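Local atomic coordinates of cyclodipeptide synthase, BtCDPS (Bacillus thermoamylovorans, PDB entry 6ZTU), a protein that probably makes cyclodipeptides, acting as an aminoacyltransferase that joins two amino acids into a cyclic dipeptide. Residues A[27-32]-A[54-59]; A[43-48]-A[95-100]. All blocks are in the same frame, centred on the assembly; numbering follows the deposited sequence.

Overall arrangement
Both contacts use helix 42-55, and they differ in depth and chemistry. Contact 1, mostly buried, joins strand 28-32 to the chain that leaves this helix and enters strand 58-63; a peptide hydrogen bond, a bond from an asparagine amide near the start of strand 58-63 to a backbone carbonyl, and apolar packing hold it. Contact 2, only partly buried, sets the same helix, through residues 43-48, against helix 79-103, and its one hydrogen bond between the two segments runs from a histidine to a carboxylate. Their centres lie about 14 Å apart and they meet where L31 CD1 packs 4.0 Å from L48 O. Contact 1 also includes G32, which lines the pocket occupied by (2S)-hexane-1,2-diol.

Contact 1. Residues A[27-32]-A[54-59]; sequences THILLG and KNFKNV
I29 lies over one face of the F56 ring, with I29 CB 3.6 Å from the ring centroid and only 3° off the ring normal, a CH-pi contact. The isoleucine branches extend this cover: I29 CG2 sits 3.6 Å from F56 CD1, and I29 CD1 reaches F56 CE1 on the far part of the ring. The two side chains cross at about a right angle. F56 CG stands anti to its own carbonyl carbon (chi1 -72°), which starts the ring on its course toward the strand. I29 CG2 also meets V59 CG2 at 4.1 Å, and beyond it L31 CD1 touches V59 CG1.

The polar contacts centre on N58. Its ND2 donates to T27 O at 2.9 Å with an N-H...O angle of 161°, and T27 O lies close to the amide plane; N58 N adds a weak bond to the same oxygen. In return I29 N donates to N58 O at 3.1 Å, while H28 CA makes a CA-H...O contact with that oxygen. The H28 ring presents CD2 to N58 CB, which approaches near the ring plane at 3.6 Å.

A second shell holds the H28 ring and the carbonyls of F56 and K57. H28 ND1 bonds to S196 OG and NE2 to T60 OG1, with Y193 stacked on the ring, and R106 binds the two carbonyl oxygens. The parallel bridge of I29 with V59, with its I29 N to N58 O bond, joins neighbouring strands of the beta-alpha-beta unit formed by strand 28-32, helix 42-55 and strand 58-63, within the mixed sheet of this HUP-clan protein.

Contact 2. Residues A[43-48]-A[95-100]; sequences NYIHQL and RFSEEA
H46 reaches across to E99 and A100 with its imidazole. From CB, CG leads the ring to A100, coming 3.8 Å from A100 CB. ND1, 3.4 Å from A100 CB, and CE1 also touch that methyl, which sits over one ring face, offset toward the rim; the CH-pi contact measures 3.6 Å to the centroid, 21° off the normal. ND1 also bonds to K103 NZ. CD2 passes near F96 O and E99 OE1. At the tip, NE2 donates to E99 OE1 at 3.0 Å with an N-H...O angle of 163°, and the acceptor, using its anti lone pair, lies in the ring plane. Segments 43-48 and 95-100, parts of helices 42-55 and 79-103, have axes 8.9 Å apart at closest approach, 41° from parallel, and A100 provides the small residue where the backbones come closest, 5.3 Å from H46 CA to A100 CA. An alanine in place of H46 would probably leave E99 without this donor and open a gap beside the A100 methyl. E99 OE1 also accepts from Q42 NE2, so two donors grip it. Nearer the N-terminal ends of the segments, I45 CG2 packs against F96 CB and lies 3.7 Å from S97 OG, which bonds to H93 O.

Contact 1. Residues A[27-32]-A[54-59]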
loop_
_atom_site.group_PDB
_atom_site.type_symbol
_atom_site.label_atom_id
_atom_site.label_comp_id
_atom_site.label_asym_id
_atom_site.label_seq_id
_atom_site.Cartn_x
_atom_site.Cartn_y
_atom_site.Cartn_z
ATOM N N THR A 27 13.536 0.470 12.375
ATOM C CA THR A 27 13.607 1.927 12.227
ATOM C C THR A 27 12.236 2.522 11.916
ATOM O O THR A 27 11.808 3.501 12.544
ATOM C CB THR A 27 14.603 2.289 11.122
ATOM O OG1 THR A 27 15.905 1.783 11.445
ATOM C CG2 THR A 27 14.687 3.805 10.908
ATOM N N HIS A 28 11.532 1.949 10.943
ATOM C CA HIS A 28 10.285 2.558 10.505
ATOM C C HIS A 28 9.427 1.515 9.807
ATOM O O HIS A 28 9.943 0.683 9.052
ATOM C CB HIS A 28 10.557 3.739 9.563
ATOM C CG HIS A 28 9.320 4.413 9.073
ATOM N ND1 HIS A 28 8.685 4.048 7.906
ATOM C CD2 HIS A 28 8.596 5.429 9.595
ATOM C CE1 HIS A 28 7.625 4.814 7.727
ATOM N NE2 HIS A 28 7.545 5.657 8.741
ATOM N N ILE A 29 8.124 1.571 10.069
ATOM C CA ILE A 29 7.137 0.776 9.349
ATOM C C ILE A 29 6.108 1.717 8.730
ATOM O O ILE A 29 5.680 2.701 9.351
ATOM C CB ILE A 29 6.473 -0.281 10.261
ATOM C CG1 ILE A 29 5.497 -1.160 9.472
ATOM C CG2 ILE A 29 5.774 0.394 11.438
ATOM C CD1 ILE A 29 5.033 -2.403 10.250
ATOM N N LEU A 30 5.762 1.444 7.473
ATOM C CA LEU A 30 4.688 2.131 6.768
ATOM C C LEU A 30 3.541 1.139 6.623
ATOM O O LEU A 30 3.702 0.098 5.977
ATOM C CB LEU A 30 5.168 2.622 5.396
ATOM C CG LEU A 30 4.182 3.449 4.555
ATOM C CD1 LEU A 30 3.810 4.742 5.296
ATOM C CD2 LEU A 30 4.744 3.766 3.192
ATOM N N LEU A 31 2.400 1.450 7.229
ATOM C CA LEU A 31 1.257 0.539 7.245
ATOM C C LEU A 31 0.354 0.887 6.071
ATOM O O LEU A 31 -0.210 1.976 6.027
ATOM C CB LEU A 31 0.506 0.653 8.570
ATOM C CG LEU A 31 1.275 0.151 9.789
ATOM C CD1 LEU A 31 0.562 0.602 11.061
ATOM C CD2 LEU A 31 1.382 -1.376 9.740
ATOM N N GLY A 32 0.239 -0.026 5.105
ATOM C CA GLY A 32 -0.610 0.233 3.956
ATOM C C GLY A 32 -2.049 -0.155 4.233
ATOM O O GLY A 32 -2.323 -1.313 4.555
ATOM N N LYS A 54 4.621 -1.109 19.370
ATOM C CA LYS A 54 5.467 -1.845 20.301
ATOM C C LYS A 54 6.803 -2.214 19.686
ATOM O O LYS A 54 7.799 -2.328 20.403
ATOM C CB LYS A 54 4.759 -3.110 20.784
ATOM C CG LYS A 54 4.081 -2.952 22.132
ATOM C CD LYS A 54 3.177 -1.718 22.165
ATOM C CE LYS A 54 2.542 -1.547 23.535
ATOM N NZ LYS A 54 2.203 -2.879 24.114
ATOM N N ASN A 55 6.850 -2.381 18.368
ATOM C CA ASN A 55 8.011 -2.953 17.711
ATOM C C ASN A 55 8.924 -1.924 17.060
ATOM O O ASN A 55 10.144 -2.117 17.063
ATOM C CB ASN A 55 7.561 -3.963 16.647
ATOM C CG ASN A 55 7.234 -5.326 17.240
ATOM O OD1 ASN A 55 8.119 -6.157 17.429
ATOM N ND2 ASN A 55 5.962 -5.559 17.528
ATOM N N PHE A 56 8.388 -0.843 16.505
ATOM C CA PHE A 56 9.168 0.033 15.643
ATOM C C PHE A 56 9.433 1.390 16.284
ATOM O O PHE A 56 8.620 1.902 17.054
ATOM C CB PHE A 56 8.453 0.239 14.304
ATOM C CG PHE A 56 8.476 -0.976 13.434
ATOM C CD1 PHE A 56 7.511 -1.964 13.573
ATOM C CD2 PHE A 56 9.488 -1.152 12.509
ATOM C CE1 PHE A 56 7.544 -3.099 12.777
ATOM C CE2 PHE A 56 9.527 -2.277 11.715
ATOM C CZ PHE A 56 8.550 -3.256 11.852
ATOM N N LYS A 57 10.579 1.977 15.923
ATOM C CA LYS A 57 10.917 3.313 16.409
ATOM C C LYS A 57 9.947 4.362 15.873
ATOM O O LYS A 57 9.537 5.273 16.602
ATOM C CB LYS A 57 12.351 3.663 16.014
ATOM C CG LYS A 57 13.398 2.780 16.661
ATOM C CD LYS A 57 14.794 3.244 16.282
ATOM C CE LYS A 57 15.820 2.141 16.494
ATOM N NZ LYS A 57 17.198 2.639 16.231
ATOM N N ASN A 58 9.562 4.238 14.607
ATOM C CA ASN A 58 8.708 5.204 13.937
ATOM C C ASN A 58 7.639 4.460 13.160
ATOM O O ASN A 58 7.929 3.432 12.539
ATOM C CB ASN A 58 9.513 6.080 12.975
ATOM C CG ASN A 58 10.665 6.773 13.656
ATOM O OD1 ASN A 58 10.486 7.819 14.273
ATOM N ND2 ASN A 58 11.855 6.193 13.551
ATOM N N VAL A 59 6.422 5.002 13.180
ATOM C CA VAL A 59 5.244 4.405 12.566
ATOM C C VAL A 59 4.555 5.463 11.713
ATOM O O VAL A 59 4.286 6.572 12.190
ATOM C CB VAL A 59 4.261 3.879 13.628
ATOM C CG1 VAL A 59 3.017 3.313 12.972
ATOM C CG2 VAL A 59 4.938 2.864 14.555
#

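Contact 2. Residues A[43-48]-A[95-100]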
loop_
_atom_site.group_PDB
_atom_site.type_symbol
_atom_site.label_atom_id
_atom_site.label_comp_id
_atom_site.label_asym_id
_atom_site.label_seq_id
_atom_site.Cartn_x
_atom_site.Cartn_y
_atom_site.Cartn_z
ATOM N N ASN A 43 -11.032 -2.687 14.420
ATOM C CA ASN A 43 -10.239 -3.576 15.267
ATOM C C ASN A 43 -8.906 -3.941 14.623
ATOM O O ASN A 43 -7.870 -3.956 15.300
ATOM C CB ASN A 43 -11.026 -4.843 15.588
ATOM C CG ASN A 43 -10.376 -5.663 16.681
ATOM O OD1 ASN A 43 -10.003 -5.136 17.729
ATOM N ND2 ASN A 43 -10.213 -6.961 16.434
ATOM N N TYR A 44 -8.914 -4.269 13.328
ATOM C CA TYR A 44 -7.677 -4.668 12.661
ATOM C C TYR A 44 -6.702 -3.502 12.561
ATOM O O TYR A 44 -5.494 -3.671 12.773
ATOM C CB TYR A 44 -7.980 -5.223 11.272
ATOM C CG TYR A 44 -6.761 -5.740 10.532
ATOM C CD1 TYR A 44 -6.101 -6.884 10.958
ATOM C CD2 TYR A 44 -6.268 -5.078 9.414
ATOM C CE1 TYR A 44 -4.987 -7.365 10.288
ATOM C CE2 TYR A 44 -5.151 -5.559 8.725
ATOM C CZ TYR A 44 -4.516 -6.702 9.172
ATOM O OH TYR A 44 -3.401 -7.187 8.514
ATOM N N ILE A 45 -7.206 -2.312 12.233
ATOM C CA ILE A 45 -6.333 -1.141 12.176
ATOM C C ILE A 45 -5.690 -0.896 13.541
ATOM O O ILE A 45 -4.488 -0.613 13.641
ATOM C CB ILE A 45 -7.124 0.079 11.658
ATOM C CG1 ILE A 45 -7.332 -0.044 10.142
ATOM C CG2 ILE A 45 -6.415 1.380 12.007
ATOM C CD1 ILE A 45 -8.346 0.940 9.557
ATOM N N HIS A 46 -6.463 -1.060 14.619
ATOM C CA HIS A 46 -5.880 -0.946 15.953
ATOM C C HIS A 46 -4.812 -2.007 16.189
ATOM O O HIS A 46 -3.753 -1.719 16.759
ATOM C CB HIS A 46 -6.977 -1.029 17.015
ATOM C CG HIS A 46 -7.609 0.295 17.324
ATOM N ND1 HIS A 46 -7.258 1.051 18.425
ATOM C CD2 HIS A 46 -8.550 1.009 16.661
ATOM C CE1 HIS A 46 -7.966 2.168 18.432
ATOM N NE2 HIS A 46 -8.755 2.169 17.372
ATOM N N GLN A 47 -5.062 -3.242 15.747
ATOM C CA GLN A 47 -4.064 -4.290 15.919
ATOM C C GLN A 47 -2.778 -3.939 15.183
ATOM O O GLN A 47 -1.683 -4.094 15.727
ATOM C CB GLN A 47 -4.617 -5.621 15.423
ATOM C CG GLN A 47 -5.685 -6.223 16.312
ATOM C CD GLN A 47 -5.863 -7.698 16.023
ATOM O OE1 GLN A 47 -6.016 -8.092 14.872
ATOM N NE2 GLN A 47 -5.829 -8.521 17.065
ATOM N N LEU A 48 -2.898 -3.456 13.940
ATOM C CA LEU A 48 -1.713 -3.080 13.170
ATOM C C LEU A 48 -0.895 -2.028 13.905
ATOM O O LEU A 48 0.332 -2.139 14.018
ATOM C CB LEU A 48 -2.113 -2.549 11.794
ATOM C CG LEU A 48 -2.715 -3.495 10.759
ATOM C CD1 LEU A 48 -3.156 -2.684 9.554
ATOM C CD2 LEU A 48 -1.683 -4.544 10.357
ATOM N N ARG A 95 -9.823 8.263 10.910
ATOM C CA ARG A 95 -10.357 8.265 12.272
ATOM C C ARG A 95 -9.803 7.102 13.086
ATOM O O ARG A 95 -9.241 7.298 14.172
ATOM C CB ARG A 95 -11.886 8.207 12.242
ATOM C CG ARG A 95 -12.536 8.206 13.633
ATOM C CD ARG A 95 -14.042 7.959 13.553
ATOM N NE ARG A 95 -14.584 8.367 12.257
ATOM C CZ ARG A 95 -15.300 7.578 11.459
ATOM N NH1 ARG A 95 -15.579 6.331 11.828
ATOM N NH2 ARG A 95 -15.739 8.037 10.291
ATOM N N PHE A 96 -9.948 5.878 12.569
ATOM C CA PHE A 96 -9.497 4.706 13.313
ATOM C C PHE A 96 -7.990 4.722 13.509
ATOM O O PHE A 96 -7.491 4.312 14.562
ATOM C CB PHE A 96 -9.914 3.422 12.593
ATOM C CG PHE A 96 -11.399 3.227 12.506
ATOM C CD1 PHE A 96 -12.246 3.796 13.449
ATOM C CD2 PHE A 96 -11.953 2.464 11.489
ATOM C CE1 PHE A 96 -13.615 3.617 13.366
ATOM C CE2 PHE A 96 -13.323 2.274 11.410
ATOM C CZ PHE A 96 -14.153 2.859 12.348
ATOM N N SER A 97 -7.244 5.154 12.492
ATOM C CA SER A 97 -5.796 5.226 12.640
ATOM C C SER A 97 -5.401 6.267 13.680
ATOM O O SER A 97 -4.522 6.019 14.509
ATOM C CB SER A 97 -5.144 5.536 11.291
ATOM O OG SER A 97 -5.458 4.519 10.351
ATOM N N GLU A 98 -6.029 7.444 13.637
ATOM C CA GLU A 98 -5.714 8.480 14.616
ATOM C C GLU A 98 -5.979 7.990 16.036
ATOM O O GLU A 98 -5.147 8.191 16.929
ATOM C CB GLU A 98 -6.521 9.740 14.309
ATOM C CG GLU A 98 -6.105 10.958 15.108
ATOM C CD GLU A 98 -6.831 11.058 16.434
ATOM O OE1 GLU A 98 -7.942 10.490 16.553
ATOM O OE2 GLU A 98 -6.285 11.700 17.360
ATOM N N GLU A 99 -7.125 7.329 16.254
ATOM C CA GLU A 99 -7.447 6.740 17.557
ATOM C C GLU A 99 -6.299 5.902 18.096
ATOM O O GLU A 99 -5.820 6.115 19.214
ATOM C CB GLU A 99 -8.685 5.851 17.453
ATOM C CG GLU A 99 -10.007 6.546 17.354
ATOM C CD GLU A 99 -11.135 5.548 17.159
ATOM O OE1 GLU A 99 -10.856 4.322 17.213
ATOM O OE2 GLU A 99 -12.288 5.986 16.945
ATOM N N ALA A 100 -5.860 4.917 17.306
ATOM C CA ALA A 100 -4.884 3.951 17.789
ATOM C C ALA A 100 -3.514 4.589 17.971
ATOM O O ALA A 100 -2.787 4.260 18.918
ATOM C CB ALA A 100 -4.814 2.766 16.822
#